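Local atomic coordinates of SalCYP truncation (Salinispora tropica, PDB entry 7ABB), a protein that belongs to the cytochrome P450 family and carries heme c within a largely helical fold. Residues A[44-49]-A[53-58]; A[59-64]-A[291-296]; A[105-110]-A[143-148]; A[121-126]-A[360-365]; A[238-243]-A[350-355]. All coordinates share one frame; numbering follows the deposited sequence.

Contact 1: A[44-49]-A[53-58]; sequences WVLSTY and CAAFRD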
# COMPACT_ATOMS: atom_id res chain seq x y z
N TRP A 44 5.92 -19.66 -9.88
CA TRP A 44 5.20 -20.27 -8.78
C TRP A 44 4.44 -19.21 -7.99
O TRP A 44 4.88 -18.06 -7.87
CB TRP A 44 6.17 -21.00 -7.85
CG TRP A 44 6.62 -22.34 -8.38
CD1 TRP A 44 7.77 -22.62 -9.07
CD2 TRP A 44 5.92 -23.60 -8.25
NE1 TRP A 44 7.82 -23.96 -9.38
CE2 TRP A 44 6.71 -24.58 -8.88
CE3 TRP A 44 4.71 -23.98 -7.65
CZ2 TRP A 44 6.33 -25.92 -8.94
CZ3 TRP A 44 4.34 -25.31 -7.72
CH2 TRP A 44 5.14 -26.26 -8.35
N VAL A 45 3.30 -19.62 -7.44
CA VAL A 45 2.48 -18.79 -6.56
C VAL A 45 2.32 -19.53 -5.23
O VAL A 45 1.64 -20.56 -5.17
CB VAL A 45 1.11 -18.48 -7.17
CG1 VAL A 45 0.32 -17.57 -6.24
CG2 VAL A 45 1.27 -17.84 -8.55
N LEU A 46 2.94 -19.01 -4.17
CA LEU A 46 2.72 -19.57 -2.85
C LEU A 46 1.32 -19.21 -2.36
O LEU A 46 0.79 -18.15 -2.67
CB LEU A 46 3.76 -19.07 -1.85
CG LEU A 46 5.21 -19.40 -2.23
CD1 LEU A 46 6.12 -19.12 -1.06
CD2 LEU A 46 5.44 -20.85 -2.66
N SER A 47 0.71 -20.13 -1.60
CA SER A 47 -0.70 -19.98 -1.24
C SER A 47 -1.00 -20.06 0.24
O SER A 47 -2.19 -19.99 0.62
CB SER A 47 -1.53 -21.03 -1.96
OG SER A 47 -1.22 -22.33 -1.47
N THR A 48 -0.00 -20.21 1.10
CA THR A 48 -0.23 -20.34 2.53
C THR A 48 0.37 -19.16 3.28
O THR A 48 1.36 -18.57 2.85
CB THR A 48 0.34 -21.66 3.11
OG1 THR A 48 1.78 -21.64 3.15
CG2 THR A 48 -0.11 -22.84 2.31
N TYR A 49 -0.24 -18.86 4.44
CA TYR A 49 0.29 -17.82 5.31
C TYR A 49 1.69 -18.19 5.78
O TYR A 49 2.61 -17.38 5.67
CB TYR A 49 -0.64 -17.65 6.51
CG TYR A 49 -0.17 -16.67 7.53
CD1 TYR A 49 -0.47 -15.33 7.42
CD2 TYR A 49 0.55 -17.09 8.64
CE1 TYR A 49 -0.04 -14.40 8.37
CE2 TYR A 49 0.97 -16.18 9.61
CZ TYR A 49 0.67 -14.84 9.48
OH TYR A 49 1.09 -13.95 10.44
N CYS A 53 4.94 -16.05 4.67
CA CYS A 53 5.72 -15.38 5.71
C CYS A 53 7.17 -15.84 5.68
O CYS A 53 8.10 -15.02 5.75
CB CYS A 53 5.13 -15.66 7.09
SG CYS A 53 3.68 -14.70 7.45
N ALA A 54 7.36 -17.15 5.61
CA ALA A 54 8.72 -17.70 5.64
C ALA A 54 9.53 -17.20 4.45
O ALA A 54 10.75 -16.97 4.56
CB ALA A 54 8.68 -19.22 5.65
N ALA A 55 8.89 -17.07 3.29
CA ALA A 55 9.59 -16.61 2.10
C ALA A 55 10.01 -15.16 2.24
O ALA A 55 11.16 -14.81 1.94
CB ALA A 55 8.71 -16.79 0.86
N PHE A 56 9.11 -14.31 2.75
CA PHE A 56 9.45 -12.92 3.04
C PHE A 56 10.63 -12.82 4.00
O PHE A 56 11.39 -11.85 3.94
CB PHE A 56 8.26 -12.18 3.65
CG PHE A 56 7.28 -11.58 2.65
CD1 PHE A 56 7.68 -10.59 1.76
CD2 PHE A 56 5.95 -11.98 2.64
CE1 PHE A 56 6.75 -10.02 0.87
CE2 PHE A 56 5.05 -11.42 1.77
CZ PHE A 56 5.43 -10.45 0.88
N ARG A 57 10.77 -13.78 4.91
CA ARG A 57 11.77 -13.71 5.96
C ARG A 57 13.07 -14.43 5.63
O ARG A 57 13.98 -14.41 6.46
CB ARG A 57 11.21 -14.29 7.27
CG ARG A 57 10.12 -13.41 7.86
CD ARG A 57 9.34 -14.14 8.95
NE ARG A 57 8.24 -13.28 9.41
CZ ARG A 57 7.12 -13.74 9.96
NH1 ARG A 57 6.94 -15.05 10.14
NH2 ARG A 57 6.17 -12.88 10.33
N ASP A 58 13.20 -15.04 4.44
CA ASP A 58 14.41 -15.78 4.06
C ASP A 58 14.89 -15.24 2.71
O ASP A 58 14.66 -15.84 1.66
CB ASP A 58 14.13 -17.26 4.00
CG ASP A 58 15.33 -18.08 3.62
OD1 ASP A 58 16.43 -17.51 3.53
OD2 ASP A 58 15.15 -19.32 3.40
O HOH W 1 3.77 -14.02 11.45
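Y49 O accepts the backbone bond from C53 N at 2.9 Å, nearly straight at 169°, which makes the first turn of helix 49-56. The side chains of the same two residues also meet. C53 SG lies over one face of the Y49 ring, 3.7 Å from its centroid and 15° off the normal, a cysteine sulfur-aromatic contact. Y49 CG is anti to the backbone N (chi1 176°), which carries the ring along the helix to the sulfur. T48 is the N-cap; its OG1 caps G51 N. The contact spans the short turn by which strand 43-46 of the mixed sheet passes into helix 49-56. On the strand side, L46 CD1 packs on A55 CB at 4.0 Å. Y49 OH is hydrogen-bonded to P331 O. The same OH accepts from a water 2.9 Å away, which in turn accepts from R57 NH2. The R57 guanidinium lies flat against C53 CB, which sits 3.6 Å above its plane near the rim.

Contact 2: A[59-64]-A[291-296]; sequences EDTFSV and EGAGGV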
# COMPACT_ATOMS: atom_id res chain seq x y z
N GLU A 59 15.59 -14.11 2.75
CA GLU A 59 16.08 -13.51 1.51
C GLU A 59 17.25 -14.28 0.89
O GLU A 59 17.53 -14.08 -0.29
CB GLU A 59 16.53 -12.07 1.77
CG GLU A 59 15.39 -11.21 2.20
CD GLU A 59 15.78 -9.76 2.31
OE1 GLU A 59 16.95 -9.45 2.64
OE2 GLU A 59 14.88 -8.94 2.07
N ASP A 60 17.90 -15.17 1.63
CA ASP A 60 18.96 -15.98 1.01
C ASP A 60 18.36 -17.04 0.09
O ASP A 60 19.04 -17.53 -0.82
CB ASP A 60 19.83 -16.64 2.07
CG ASP A 60 20.63 -15.64 2.91
OD1 ASP A 60 20.80 -14.46 2.50
OD2 ASP A 60 21.10 -16.07 3.98
N THR A 61 17.11 -17.43 0.32
CA THR A 61 16.42 -18.37 -0.55
C THR A 61 15.53 -17.66 -1.57
O THR A 61 15.42 -18.12 -2.71
CB THR A 61 15.55 -19.32 0.29
OG1 THR A 61 16.37 -20.06 1.19
CG2 THR A 61 14.73 -20.28 -0.57
N PHE A 62 14.90 -16.56 -1.15
CA PHE A 62 13.96 -15.79 -1.95
C PHE A 62 14.52 -14.37 -2.11
O PHE A 62 14.24 -13.50 -1.28
CB PHE A 62 12.58 -15.76 -1.29
CG PHE A 62 11.92 -17.11 -1.21
CD1 PHE A 62 11.20 -17.60 -2.27
CD2 PHE A 62 12.02 -17.88 -0.06
CE1 PHE A 62 10.56 -18.83 -2.18
CE2 PHE A 62 11.38 -19.12 0.03
CZ PHE A 62 10.66 -19.58 -1.04
N SER A 63 15.28 -14.16 -3.17
CA SER A 63 16.02 -12.92 -3.39
C SER A 63 15.13 -11.82 -3.97
O SER A 63 14.20 -12.09 -4.75
CB SER A 63 17.17 -13.19 -4.34
OG SER A 63 17.85 -11.98 -4.64
N VAL A 64 15.42 -10.57 -3.60
CA VAL A 64 14.80 -9.42 -4.25
C VAL A 64 15.64 -8.90 -5.41
O VAL A 64 15.14 -8.10 -6.22
CB VAL A 64 14.55 -8.23 -3.29
CG1 VAL A 64 13.71 -8.65 -2.07
CG2 VAL A 64 15.85 -7.57 -2.86
N GLU A 291 17.23 -25.08 -4.97
CA GLU A 291 16.27 -26.17 -5.11
C GLU A 291 15.43 -26.31 -3.85
O GLU A 291 15.94 -26.24 -2.73
CB GLU A 291 17.03 -27.46 -5.38
CG GLU A 291 16.15 -28.71 -5.44
CD GLU A 291 15.29 -28.76 -6.68
OE1 GLU A 291 15.43 -27.90 -7.57
OE2 GLU A 291 14.46 -29.70 -6.79
N GLY A 292 14.14 -26.56 -4.04
CA GLY A 292 13.23 -26.79 -2.95
C GLY A 292 12.78 -25.55 -2.23
O GLY A 292 12.24 -25.66 -1.13
N ALA A 293 13.00 -24.38 -2.81
CA ALA A 293 12.53 -23.15 -2.19
C ALA A 293 11.02 -23.22 -2.00
O ALA A 293 10.27 -23.44 -2.96
CB ALA A 293 12.90 -21.94 -3.04
N GLY A 294 10.58 -23.00 -0.76
CA GLY A 294 9.17 -23.04 -0.45
C GLY A 294 8.58 -24.42 -0.54
O GLY A 294 7.36 -24.56 -0.54
N GLY A 295 9.42 -25.44 -0.64
CA GLY A 295 8.99 -26.80 -0.87
C GLY A 295 8.73 -27.15 -2.32
O GLY A 295 8.56 -28.33 -2.63
N VAL A 296 8.69 -26.17 -3.22
CA VAL A 296 8.12 -26.41 -4.54
C VAL A 296 8.98 -25.88 -5.68
O VAL A 296 8.93 -26.43 -6.79
CB VAL A 296 6.71 -25.79 -4.65
CG1 VAL A 296 5.78 -26.48 -3.66
CG2 VAL A 296 6.73 -24.28 -4.43
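A type II beta turn, G292 to G295, brings A293 and G294 against T61 and F62 at the edge of the mixed sheet. The turn is closed by the bond from G295 N to G292 O at 2.9 Å. A293 is its second residue and directs its methyl at the other segment. G294 is the third, with a positive phi of 69° that suits glycine. T61 CG2 meets A293 CB methyl to methyl at 3.5 Å, a tight carbon pair. The T61 hydroxyl turns elsewhere and is hydrogen-bonded to D58 OD2 and R290 NE. With chi1 at -61° OG1 lies beside the backbone N of T61, leaving CG2 anti to that N and turned to A293. F62 touches with the far end of its ring. Its CZ is 3.8 Å from A293 CB and 3.4 Å from G294 N, the latter at the ring edge and close to its plane. No hydrogen bond crosses between the segments, so the fit rests on shape. Strand 62-63 is an outermost strand, and S63 pairs by its backbone with L287 of strand 285-288. A293 also packs on A288 of that strand. Just after the turn, V296 packs on W44 and L46 of strand 43-46.

Contact 3: A[105-110]-A[143-148]; sequences RDLTPA and LMLAVG
No flat group takes part where L107 and A110 meet L145 and A146; there is no ring face or edge, and the closest approaches are between methyl groups. L107 works with both branches. Its CD1 rests on A146 CB at 4.1 Å, while CD2 meets L145 CD2 at 3.9 Å. The two leucines run alongside one another with opposed directions. L145 CG is anti to the backbone N (chi1 -176°), and its CD2 extends from L107 to A110 CB, a close approach of 3.5 Å. One leucine methyl therefore bears on both L107 and A110. L107 lies where helix 101-106 gives way to helix 108-120, and A110 lies on the first turn of the second. Helix 130-147 ends just after the contact, and G148, with positive phi, follows it. R103 NH2 is hydrogen-bonded to A146 O near that end. Helix 345-362 flanks the site: Y347 packs on both L107 and A146, and T108 packs on A350 and T354.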
# COMPACT_ATOMS: atom_id res chain seq x y z
N ARG A 105 2.13 10.05 14.58
CA ARG A 105 1.35 10.79 15.57
C ARG A 105 1.64 12.28 15.49
O ARG A 105 0.72 13.10 15.55
CB ARG A 105 1.65 10.26 16.98
CG ARG A 105 1.16 8.84 17.20
CD ARG A 105 1.15 8.46 18.67
NE ARG A 105 2.50 8.30 19.22
CZ ARG A 105 3.21 7.16 19.19
NH1 ARG A 105 2.71 6.06 18.63
NH2 ARG A 105 4.42 7.13 19.73
N ASP A 106 2.91 12.64 15.31
CA ASP A 106 3.28 14.06 15.22
C ASP A 106 2.55 14.74 14.07
O ASP A 106 2.19 15.92 14.17
CB ASP A 106 4.80 14.20 15.04
CG ASP A 106 5.58 13.89 16.29
OD1 ASP A 106 4.99 13.75 17.38
OD2 ASP A 106 6.83 13.80 16.19
N LEU A 107 2.34 14.02 12.97
CA LEU A 107 1.72 14.53 11.76
C LEU A 107 0.21 14.37 11.76
O LEU A 107 -0.44 14.85 10.82
CB LEU A 107 2.32 13.84 10.53
CG LEU A 107 3.81 14.08 10.26
CD1 LEU A 107 4.29 13.20 9.14
CD2 LEU A 107 4.04 15.51 9.90
N THR A 108 -0.36 13.76 12.79
CA THR A 108 -1.79 13.43 12.71
C THR A 108 -2.68 14.67 12.80
O THR A 108 -3.70 14.73 12.11
CB THR A 108 -2.14 12.39 13.77
OG1 THR A 108 -1.56 11.14 13.37
CG2 THR A 108 -3.65 12.18 13.88
N PRO A 109 -2.36 15.71 13.59
CA PRO A 109 -3.21 16.91 13.53
C PRO A 109 -3.31 17.47 12.12
O PRO A 109 -4.40 17.89 11.69
CB PRO A 109 -2.54 17.85 14.53
CG PRO A 109 -1.95 16.90 15.55
CD PRO A 109 -1.40 15.79 14.70
N ALA A 110 -2.22 17.45 11.35
CA ALA A 110 -2.27 17.92 9.97
C ALA A 110 -3.10 16.98 9.09
O ALA A 110 -3.91 17.44 8.28
CB ALA A 110 -0.85 18.07 9.42
N LEU A 143 1.39 12.47 1.99
CA LEU A 143 2.70 11.97 1.57
C LEU A 143 3.69 13.12 1.40
O LEU A 143 4.83 13.06 1.88
CB LEU A 143 2.58 11.21 0.25
CG LEU A 143 3.86 10.58 -0.31
CD1 LEU A 143 4.42 9.55 0.63
CD2 LEU A 143 3.62 9.98 -1.68
N MET A 144 3.25 14.18 0.71
CA MET A 144 4.10 15.34 0.49
C MET A 144 4.55 15.95 1.80
O MET A 144 5.71 16.36 1.94
CB MET A 144 3.33 16.36 -0.36
CG MET A 144 3.10 15.89 -1.78
SD MET A 144 1.95 16.93 -2.68
CE MET A 144 3.03 18.30 -3.03
N LEU A 145 3.66 15.98 2.80
CA LEU A 145 4.03 16.53 4.09
C LEU A 145 5.13 15.69 4.72
O LEU A 145 6.12 16.23 5.25
CB LEU A 145 2.81 16.59 5.02
CG LEU A 145 3.06 17.24 6.40
CD1 LEU A 145 3.56 18.64 6.25
CD2 LEU A 145 1.80 17.21 7.27
N ALA A 146 4.98 14.36 4.65
CA ALA A 146 5.94 13.47 5.30
C ALA A 146 7.28 13.52 4.60
O ALA A 146 8.33 13.53 5.26
CB ALA A 146 5.39 12.04 5.33
N VAL A 147 7.27 13.55 3.27
CA VAL A 147 8.50 13.44 2.51
C VAL A 147 9.19 14.79 2.38
O VAL A 147 10.40 14.84 2.17
CB VAL A 147 8.23 12.84 1.12
CG1 VAL A 147 9.46 12.84 0.24
CG2 VAL A 147 7.70 11.42 1.26
N GLY A 148 8.46 15.89 2.49
CA GLY A 148 9.03 17.21 2.37
C GLY A 148 8.87 17.85 1.01
O GLY A 148 9.68 18.72 0.66

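Contact 4: A[121-126]-A[360-365]; sequences AFVDRG and HELIPD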
# COMPACT_ATOMS: atom_id res chain seq x y z
N ALA A 121 -15.97 20.11 2.41
CA ALA A 121 -16.23 20.82 1.17
C ALA A 121 -17.25 20.12 0.28
O ALA A 121 -17.76 20.74 -0.64
CB ALA A 121 -14.92 21.03 0.40
N PHE A 122 -17.54 18.84 0.52
CA PHE A 122 -18.55 18.15 -0.29
C PHE A 122 -19.70 17.54 0.49
O PHE A 122 -20.60 16.99 -0.14
CB PHE A 122 -17.93 17.07 -1.19
CG PHE A 122 -17.11 16.02 -0.49
CD1 PHE A 122 -17.71 14.96 0.19
CD2 PHE A 122 -15.73 16.03 -0.59
CE1 PHE A 122 -16.93 13.97 0.81
CE2 PHE A 122 -14.96 15.06 0.02
CZ PHE A 122 -15.54 14.02 0.71
N VAL A 123 -19.75 17.68 1.82
CA VAL A 123 -20.85 17.11 2.60
C VAL A 123 -22.21 17.53 2.04
O VAL A 123 -23.16 16.73 2.01
CB VAL A 123 -20.75 17.49 4.09
CG1 VAL A 123 -21.98 17.02 4.85
CG2 VAL A 123 -19.57 16.87 4.72
N ASP A 124 -22.36 18.80 1.66
CA ASP A 124 -23.66 19.30 1.24
C ASP A 124 -24.15 18.71 -0.09
O ASP A 124 -25.34 18.82 -0.38
CB ASP A 124 -23.62 20.84 1.14
CG ASP A 124 -23.53 21.51 2.49
OD1 ASP A 124 -23.72 20.83 3.52
OD2 ASP A 124 -23.29 22.73 2.53
N ARG A 125 -23.28 18.06 -0.87
CA ARG A 125 -23.69 17.52 -2.16
C ARG A 125 -24.50 16.23 -2.04
O ARG A 125 -25.30 15.93 -2.93
CB ARG A 125 -22.46 17.25 -3.02
CG ARG A 125 -21.81 18.54 -3.51
CD ARG A 125 -20.41 18.32 -4.02
NE ARG A 125 -20.31 17.15 -4.87
CZ ARG A 125 -19.16 16.65 -5.30
NH1 ARG A 125 -18.01 17.26 -5.00
NH2 ARG A 125 -19.16 15.55 -6.05
N GLY A 126 -24.30 15.47 -0.97
CA GLY A 126 -24.93 14.17 -0.89
C GLY A 126 -24.33 13.13 -1.81
O GLY A 126 -24.88 12.03 -1.93
N HIS A 360 -16.93 9.81 9.46
CA HIS A 360 -18.13 9.47 10.22
C HIS A 360 -18.62 10.60 11.13
O HIS A 360 -19.79 10.62 11.52
CB HIS A 360 -17.88 8.19 11.00
CG HIS A 360 -17.87 6.98 10.13
ND1 HIS A 360 -16.75 6.56 9.44
CD2 HIS A 360 -18.86 6.14 9.77
CE1 HIS A 360 -17.05 5.49 8.73
NE2 HIS A 360 -18.33 5.22 8.91
N GLU A 361 -17.77 11.58 11.41
CA GLU A 361 -18.21 12.76 12.13
C GLU A 361 -19.11 13.63 11.27
O GLU A 361 -20.10 14.18 11.76
CB GLU A 361 -16.99 13.56 12.58
CG GLU A 361 -17.34 14.85 13.26
CD GLU A 361 -18.07 14.65 14.58
OE1 GLU A 361 -19.02 15.41 14.86
OE2 GLU A 361 -17.67 13.74 15.33
N LEU A 362 -18.78 13.76 9.99
CA LEU A 362 -19.53 14.62 9.09
C LEU A 362 -20.60 13.88 8.29
O LEU A 362 -21.62 14.48 7.93
CB LEU A 362 -18.56 15.31 8.14
CG LEU A 362 -17.67 16.38 8.78
CD1 LEU A 362 -16.61 16.82 7.80
CD2 LEU A 362 -18.51 17.57 9.23
N ILE A 363 -20.38 12.60 8.02
CA ILE A 363 -21.23 11.76 7.18
C ILE A 363 -21.43 10.43 7.91
O ILE A 363 -20.84 9.41 7.52
CB ILE A 363 -20.61 11.57 5.79
CG1 ILE A 363 -20.20 12.91 5.16
CG2 ILE A 363 -21.59 10.76 4.87
CD1 ILE A 363 -19.49 12.77 3.80
N PRO A 364 -22.21 10.40 8.99
CA PRO A 364 -22.38 9.16 9.76
C PRO A 364 -23.15 8.10 9.02
O PRO A 364 -22.94 6.91 9.31
CB PRO A 364 -23.11 9.62 11.02
CG PRO A 364 -23.84 10.88 10.61
CD PRO A 364 -22.89 11.54 9.64
N ASP A 365 -24.06 8.48 8.13
CA ASP A 365 -24.89 7.54 7.39
C ASP A 365 -24.69 7.81 5.91
O ASP A 365 -24.71 8.97 5.47
CB ASP A 365 -26.36 7.70 7.79
CG ASP A 365 -27.25 6.59 7.27
OD1 ASP A 365 -26.75 5.63 6.67
OD2 ASP A 365 -28.47 6.71 7.47
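V123, I363 and L362 bury the most surface here, and V123 packs against both of the others. Its CG2 does most of the work, with L362 CB at 3.9 Å and I363 CG1 at 4.0 Å. The V123 and I363 side chains lie antiparallel side by side, whereas V123 stands roughly perpendicular to L362. With chi1 at 173°, CG1 is anti to the V123 backbone N and points to L362 O, 4.0 Å away, while CG2, beside that N, takes the two side-chain contacts. I363 continues past V123, and its CD1 reaches F122 CE1 at 4.1 Å, approaching the ring obliquely. The contact joins the loop after helix 108-120 to the last turn of helix 345-362. I363 is the first residue to leave that helix. I119 packs on both L362 and I363, and W388 covers both F122 and I363. The V123 carbonyl turns to W388 NE1 for its hydrogen bond. Across the two segments all the meeting side chains are hydrocarbon. The pairing is thus non-directional, held by van der Waals contact and the burial of apolar surface, with no bond to fix an exact register.

Contact 5: A[238-243]-A[350-355]; sequences DSTVNH and AQILTA. With HEC (heme c), chain B.
H243 reaches from I352 to heme c. Its CB packs on I352 CD1 at 4.0 Å. CG comes next, 3.9 Å from CBB of the heme. CD2 is 3.2 Å from the same CBB, unusually short for two carbons, and NE2 ends 3.8 Å from the heme methyl CMB. The side chain thus starts toward helix 345-362, and its ring then leads away along the heme rim. T240, one turn earlier, splits its two branches between helix 345-362 and the heme. Its CG2, anti to the backbone N, meets Q351 CB and I352 CG1. OG1 instead lies 3.4 Å from heme CAB. S239 CB lies 3.7 Å from heme C3B. Helix 238-253 is probably the C-terminal part of the long central helix of the P450 fold, and helix 345-362 probably the L helix. The axes of segments 238-243 and 350-355 pass 10.0 Å apart, with a signed crossing angle of -31°. Helix 345-362 has its own bond, T354 OG1 to A350 O at 2.7 Å, reaching the carbonyl from the face opposite T354 N. The Q351 amide turns to helix 130-147, where OE1 is hydrogen-bonded to N142 ND2.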
# COMPACT_ATOMS: atom_id res chain seq x y z
N ASP A 238 -1.23 4.92 -3.90
CA ASP A 238 -2.33 4.12 -4.43
C ASP A 238 -2.80 3.05 -3.44
O ASP A 238 -4.01 2.83 -3.29
CB ASP A 238 -1.94 3.48 -5.75
CG ASP A 238 -1.70 4.50 -6.87
OD1 ASP A 238 -2.02 5.70 -6.72
OD2 ASP A 238 -1.21 4.06 -7.92
N SER A 239 -1.87 2.35 -2.79
CA SER A 239 -2.30 1.31 -1.86
C SER A 239 -3.12 1.89 -0.71
O SER A 239 -4.10 1.27 -0.27
CB SER A 239 -1.11 0.56 -1.28
OG SER A 239 -0.61 -0.37 -2.21
N THR A 240 -2.71 3.05 -0.19
CA THR A 240 -3.45 3.70 0.88
C THR A 240 -4.83 4.13 0.40
O THR A 240 -5.84 3.87 1.07
CB THR A 240 -2.68 4.91 1.43
OG1 THR A 240 -1.35 4.48 1.79
CG2 THR A 240 -3.34 5.48 2.67
N VAL A 241 -4.89 4.77 -0.78
CA VAL A 241 -6.17 5.20 -1.34
C VAL A 241 -7.09 3.99 -1.51
O VAL A 241 -8.27 4.05 -1.16
CB VAL A 241 -5.96 5.92 -2.69
CG1 VAL A 241 -7.31 6.10 -3.43
CG2 VAL A 241 -5.29 7.25 -2.48
N ASN A 242 -6.57 2.88 -2.05
CA ASN A 242 -7.48 1.79 -2.37
C ASN A 242 -7.91 1.02 -1.14
O ASN A 242 -9.03 0.49 -1.12
CB ASN A 242 -6.87 0.88 -3.43
CG ASN A 242 -6.72 1.59 -4.77
OD1 ASN A 242 -7.28 2.68 -4.97
ND2 ASN A 242 -6.00 0.98 -5.69
N HIS A 243 -7.08 0.98 -0.09
CA HIS A 243 -7.55 0.46 1.20
C HIS A 243 -8.63 1.35 1.80
O HIS A 243 -9.63 0.85 2.33
CB HIS A 243 -6.37 0.29 2.17
CG HIS A 243 -5.74 -1.06 2.10
ND1 HIS A 243 -6.39 -2.21 2.50
CD2 HIS A 243 -4.52 -1.46 1.66
CE1 HIS A 243 -5.59 -3.25 2.33
NE2 HIS A 243 -4.44 -2.81 1.83
N ALA A 350 -2.31 5.59 10.10
CA ALA A 350 -2.79 6.88 10.61
C ALA A 350 -3.70 7.56 9.60
O ALA A 350 -4.74 8.13 9.96
CB ALA A 350 -1.62 7.79 10.98
N GLN A 351 -3.34 7.50 8.32
CA GLN A 351 -4.17 8.15 7.31
C GLN A 351 -5.54 7.49 7.18
O GLN A 351 -6.55 8.19 7.01
CB GLN A 351 -3.47 8.14 5.96
CG GLN A 351 -2.26 9.01 5.88
CD GLN A 351 -1.62 8.93 4.54
OE1 GLN A 351 -2.12 9.52 3.59
NE2 GLN A 351 -0.51 8.19 4.44
N ILE A 352 -5.58 6.16 7.19
CA ILE A 352 -6.84 5.44 7.03
C ILE A 352 -7.75 5.70 8.22
O ILE A 352 -8.92 6.08 8.07
CB ILE A 352 -6.57 3.94 6.83
CG1 ILE A 352 -5.87 3.71 5.52
CG2 ILE A 352 -7.88 3.15 6.83
CD1 ILE A 352 -5.21 2.32 5.42
N LEU A 353 -7.24 5.48 9.43
CA LEU A 353 -8.05 5.67 10.62
C LEU A 353 -8.55 7.10 10.72
O LEU A 353 -9.73 7.35 10.99
CB LEU A 353 -7.27 5.29 11.86
CG LEU A 353 -8.01 5.49 13.17
CD1 LEU A 353 -9.33 4.72 13.19
CD2 LEU A 353 -7.13 5.07 14.34
N THR A 354 -7.66 8.07 10.52
CA THR A 354 -8.04 9.47 10.66
C THR A 354 -9.10 9.84 9.64
O THR A 354 -10.08 10.54 9.97
CB THR A 354 -6.81 10.35 10.52
OG1 THR A 354 -5.86 10.02 11.54
CG2 THR A 354 -7.17 11.79 10.68
N ALA A 355 -8.93 9.41 8.39
CA ALA A 355 -9.92 9.74 7.36
C ALA A 355 -11.27 9.16 7.72
O ALA A 355 -12.29 9.84 7.61
CB ALA A 355 -9.50 9.23 6.00
FE HEC B . 4.36 0.25 1.53
CHA HEC B . 7.05 -1.81 0.94
CHB HEC B . 2.31 -2.49 1.35
CHC HEC B . 1.67 2.28 2.16
CHD HEC B . 6.35 3.00 1.34
NA HEC B . 4.63 -1.72 1.20
C1A HEC B . 5.83 -2.41 1.02
C2A HEC B . 5.61 -3.84 0.90
C3A HEC B . 4.28 -4.00 1.03
C4A HEC B . 3.66 -2.71 1.21
CMA HEC B . 3.48 -5.32 0.98
CAA HEC B . 6.70 -4.95 0.72
CBA HEC B . 7.06 -5.24 -0.73
CGA HEC B . 8.08 -6.36 -0.80
O1A HEC B . 8.53 -6.60 -1.94
O2A HEC B . 8.39 -6.96 0.27
NB HEC B . 2.37 -0.03 1.66
C1B HEC B . 1.72 -1.25 1.61
C2B HEC B . 0.33 -1.01 1.88
C3B HEC B . 0.17 0.30 2.13
C4B HEC B . 1.43 0.94 1.97
CMB HEC B . -0.69 -2.17 1.90
CAB HEC B . -1.04 1.15 2.45
CBB HEC B . -2.27 0.42 2.88
NC HEC B . 4.08 2.26 1.68
C1C HEC B . 2.90 2.87 2.03
C2C HEC B . 3.14 4.28 2.23
C3C HEC B . 4.45 4.51 2.02
C4C HEC B . 5.04 3.24 1.65
CMC HEC B . 2.06 5.27 2.65
CAC HEC B . 5.27 5.81 2.05
CBC HEC B . 4.73 7.02 2.81
ND HEC B . 6.30 0.52 1.18
C1D HEC B . 6.91 1.78 1.15
C2D HEC B . 8.31 1.58 0.91
C3D HEC B . 8.55 0.12 0.78
C4D HEC B . 7.25 -0.47 0.98
CMD HEC B . 9.35 2.70 0.79
CAD HEC B . 9.88 -0.60 0.51
CBD HEC B . 10.49 -0.96 1.84
CGD HEC B . 11.76 -1.76 1.63
O1D HEC B . 12.55 -1.90 2.59
O2D HEC B . 11.95 -2.25 0.50

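In the fold
Contacts 1 and 2 lie together on the sheet side of the chain, their centres 9 Å apart. A55 CA packs on F62 CD2 at 3.5 Å, and W44 meets V296. Contacts 3 and 4 lie across the chain's centre from them; contacts 2 and 4 are the farthest apart, 49 Å between centres. Contact 5 is nearest the middle. It touches contact 3 through T108 and T354, and shares helix 345-362 with contact 4, 18 Å away between centres. Heme c relates several of them. Contact 5 touches it directly, F56 of contact 1 and L143 of contact 3 belong to its pocket, and the F62 side chain of contact 2 is about 10 Å away.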